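Local atomic coordinates of VP5 (Halorubrum pleomorphic virus 6, PDB entry 6QGL), a protein that is an envelope protein of a haloarchaeal pleomorphic virus and probably drives fusion of the viral membrane with that of the host cell. Residues Y80-I85 and T273-A278. Numbering follows the deposited sequence.
Sequences YTEAKI and TPRERA
E82 and R275 reach for each other from two separate helices and meet at their charged ends. E82 OE1 sits 3.3 Å from R275 NH1, close enough for a salt bridge, though no hydrogen bond is formed. The carboxylate carbon lies at the guanidinium edge and in its plane, while the two flat groups are turned 54° apart. OE1 is the nearer oxygen; E82 OE2 lies 4.1 Å from R275 NH1. Both side chains leave their backbones with CG anti to the backbone N and run on extended, which is how they span the gap between the helices. R275 NE donates to the carbonyl of L26. Y111 of helix 97-140 touches both side chains.

Beside the ion pair the contact turns apolar, and here helix 73-92 meets the start of helix 274-283 within the N-terminal envelope-protein region. The methyl CG2 of T273 points at helix 73-92, where it meets I85 CD1 at 3.6 Å and, more distantly, T81 CG2 at 4.3 Å. T81 turns its hydroxyl to other partners, Q472 and the carbonyl of H77. T273 is the N-cap of helix 274-283 and forms a capping box with E276. T273 OG1 accepts from E276 N at 3.1 Å, and in return T273 N donates to E276 OE1 at 3.0 Å, an almost straight bond (169°) that meets the anti side of the carboxylate. With chi1 at 72°, T273 OG1 lies between the backbone N and the carbonyl carbon, where it accepts from E276 N, and CG2 is left facing I85. W483 of helix 480-496 also packs on I85.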
loop_
_atom_site.group_PDB
_atom_site.type_symbol
_atom_site.label_atom_id
_atom_site.label_comp_id
_atom_site.label_asym_id
_atom_site.label_seq_id
_atom_site.Cartn_x
_atom_site.Cartn_y
_atom_site.Cartn_z
ATOM N N TYR A 80 -21.708 -1.359 6.470
ATOM C CA TYR A 80 -22.887 -2.060 6.986
ATOM C C TYR A 80 -22.995 -1.852 8.491
ATOM O O TYR A 80 -24.092 -1.572 8.971
ATOM C CB TYR A 80 -22.823 -3.571 6.698
ATOM C CG TYR A 80 -23.554 -4.063 5.465
ATOM C CD1 TYR A 80 -24.934 -3.912 5.339
ATOM C CD2 TYR A 80 -22.891 -4.800 4.490
ATOM C CE1 TYR A 80 -25.616 -4.399 4.223
ATOM C CE2 TYR A 80 -23.564 -5.305 3.379
ATOM C CZ TYR A 80 -24.925 -5.100 3.248
ATOM O OH TYR A 80 -25.576 -5.600 2.148
ATOM N N THR A 81 -21.863 -1.991 9.236
ATOM C CA THR A 81 -21.821 -1.815 10.695
ATOM C C THR A 81 -22.372 -0.441 11.055
ATOM O O THR A 81 -23.350 -0.344 11.795
ATOM C CB THR A 81 -20.387 -1.987 11.254
ATOM O OG1 THR A 81 -19.812 -3.204 10.787
ATOM C CG2 THR A 81 -20.338 -1.956 12.780
ATOM N N GLU A 82 -21.779 0.606 10.463
ATOM C CA GLU A 82 -22.111 2.006 10.710
ATOM C C GLU A 82 -23.560 2.362 10.375
ATOM O O GLU A 82 -24.219 3.020 11.182
ATOM C CB GLU A 82 -21.127 2.932 9.986
ATOM C CG GLU A 82 -21.026 4.319 10.613
ATOM C CD GLU A 82 -20.425 5.423 9.758
ATOM O OE1 GLU A 82 -19.697 5.106 8.790
ATOM O OE2 GLU A 82 -20.669 6.612 10.070
ATOM N N ALA A 83 -24.059 1.909 9.211
ATOM C CA ALA A 83 -25.431 2.166 8.772
ATOM C C ALA A 83 -26.472 1.420 9.599
ATOM O O ALA A 83 -27.526 1.991 9.889
ATOM C CB ALA A 83 -25.586 1.817 7.316
ATOM N N LYS A 84 -26.190 0.151 9.969
ATOM C CA LYS A 84 -27.105 -0.664 10.777
ATOM C C LYS A 84 -27.303 -0.070 12.153
ATOM O O LYS A 84 -28.437 -0.002 12.611
ATOM C CB LYS A 84 -26.642 -2.114 10.882
ATOM C CG LYS A 84 -27.142 -2.938 9.746
ATOM C CD LYS A 84 -26.486 -4.298 9.761
ATOM C CE LYS A 84 -26.839 -5.067 8.515
ATOM N NZ LYS A 84 -26.351 -6.460 8.567
ATOM N N ILE A 85 -26.213 0.407 12.789
ATOM C CA ILE A 85 -26.240 1.074 14.101
ATOM C C ILE A 85 -27.148 2.312 14.032
ATOM O O ILE A 85 -28.042 2.451 14.866
ATOM C CB ILE A 85 -24.801 1.394 14.608
ATOM C CG1 ILE A 85 -24.063 0.092 14.980
ATOM C CG2 ILE A 85 -24.805 2.398 15.781
ATOM C CD1 ILE A 85 -22.584 0.180 15.004
ATOM N N THR A 273 -17.209 0.447 17.789
ATOM C CA THR A 273 -17.071 -0.257 16.513
ATOM C C THR A 273 -15.607 -0.578 16.197
ATOM O O THR A 273 -14.743 0.215 16.580
ATOM C CB THR A 273 -17.685 0.575 15.369
ATOM O OG1 THR A 273 -16.854 1.704 15.104
ATOM C CG2 THR A 273 -19.107 1.026 15.654
ATOM N N PRO A 274 -15.306 -1.668 15.436
ATOM C CA PRO A 274 -13.902 -1.952 15.073
ATOM C C PRO A 274 -13.184 -0.771 14.411
ATOM O O PRO A 274 -11.988 -0.586 14.651
ATOM C CB PRO A 274 -14.019 -3.152 14.131
ATOM C CG PRO A 274 -15.273 -3.828 14.546
ATOM C CD PRO A 274 -16.209 -2.706 14.892
ATOM N N ARG A 275 -13.927 0.055 13.630
ATOM C CA ARG A 275 -13.421 1.269 12.977
ATOM C C ARG A 275 -12.996 2.279 14.052
ATOM O O ARG A 275 -11.850 2.725 14.024
ATOM C CB ARG A 275 -14.478 1.875 12.028
ATOM C CG ARG A 275 -13.971 3.050 11.193
ATOM C CD ARG A 275 -15.099 3.865 10.587
ATOM N NE ARG A 275 -14.592 5.056 9.900
ATOM C CZ ARG A 275 -15.352 6.044 9.433
ATOM N NH1 ARG A 275 -16.671 6.003 9.576
ATOM N NH2 ARG A 275 -14.797 7.084 8.824
ATOM N N GLU A 276 -13.898 2.588 15.025
ATOM C CA GLU A 276 -13.648 3.499 16.154
ATOM C C GLU A 276 -12.453 3.039 16.994
ATOM O O GLU A 276 -11.646 3.871 17.402
ATOM C CB GLU A 276 -14.890 3.627 17.050
ATOM C CG GLU A 276 -15.958 4.563 16.511
ATOM C CD GLU A 276 -17.312 4.486 17.195
ATOM O OE1 GLU A 276 -17.645 3.420 17.764
ATOM O OE2 GLU A 276 -18.052 5.495 17.146
ATOM N N ARG A 277 -12.336 1.713 17.225
ATOM C CA ARG A 277 -11.254 1.070 17.974
ATOM C C ARG A 277 -9.889 1.378 17.339
ATOM O O ARG A 277 -8.983 1.815 18.047
ATOM C CB ARG A 277 -11.495 -0.448 18.044
ATOM C CG ARG A 277 -10.552 -1.211 18.980
ATOM C CD ARG A 277 -11.230 -1.625 20.273
ATOM N NE ARG A 277 -12.396 -2.476 20.028
ATOM C CZ ARG A 277 -13.455 -2.553 20.826
ATOM N NH1 ARG A 277 -14.472 -3.342 20.512
ATOM N NH2 ARG A 277 -13.505 -1.842 21.947
ATOM N N ALA A 278 -9.765 1.177 16.007
ATOM C CA ALA A 278 -8.545 1.418 15.227
ATOM C C ALA A 278 -8.141 2.897 15.163
ATOM O O ALA A 278 -6.950 3.191 15.203
ATOM C CB ALA A 278 -8.693 0.850 13.826
#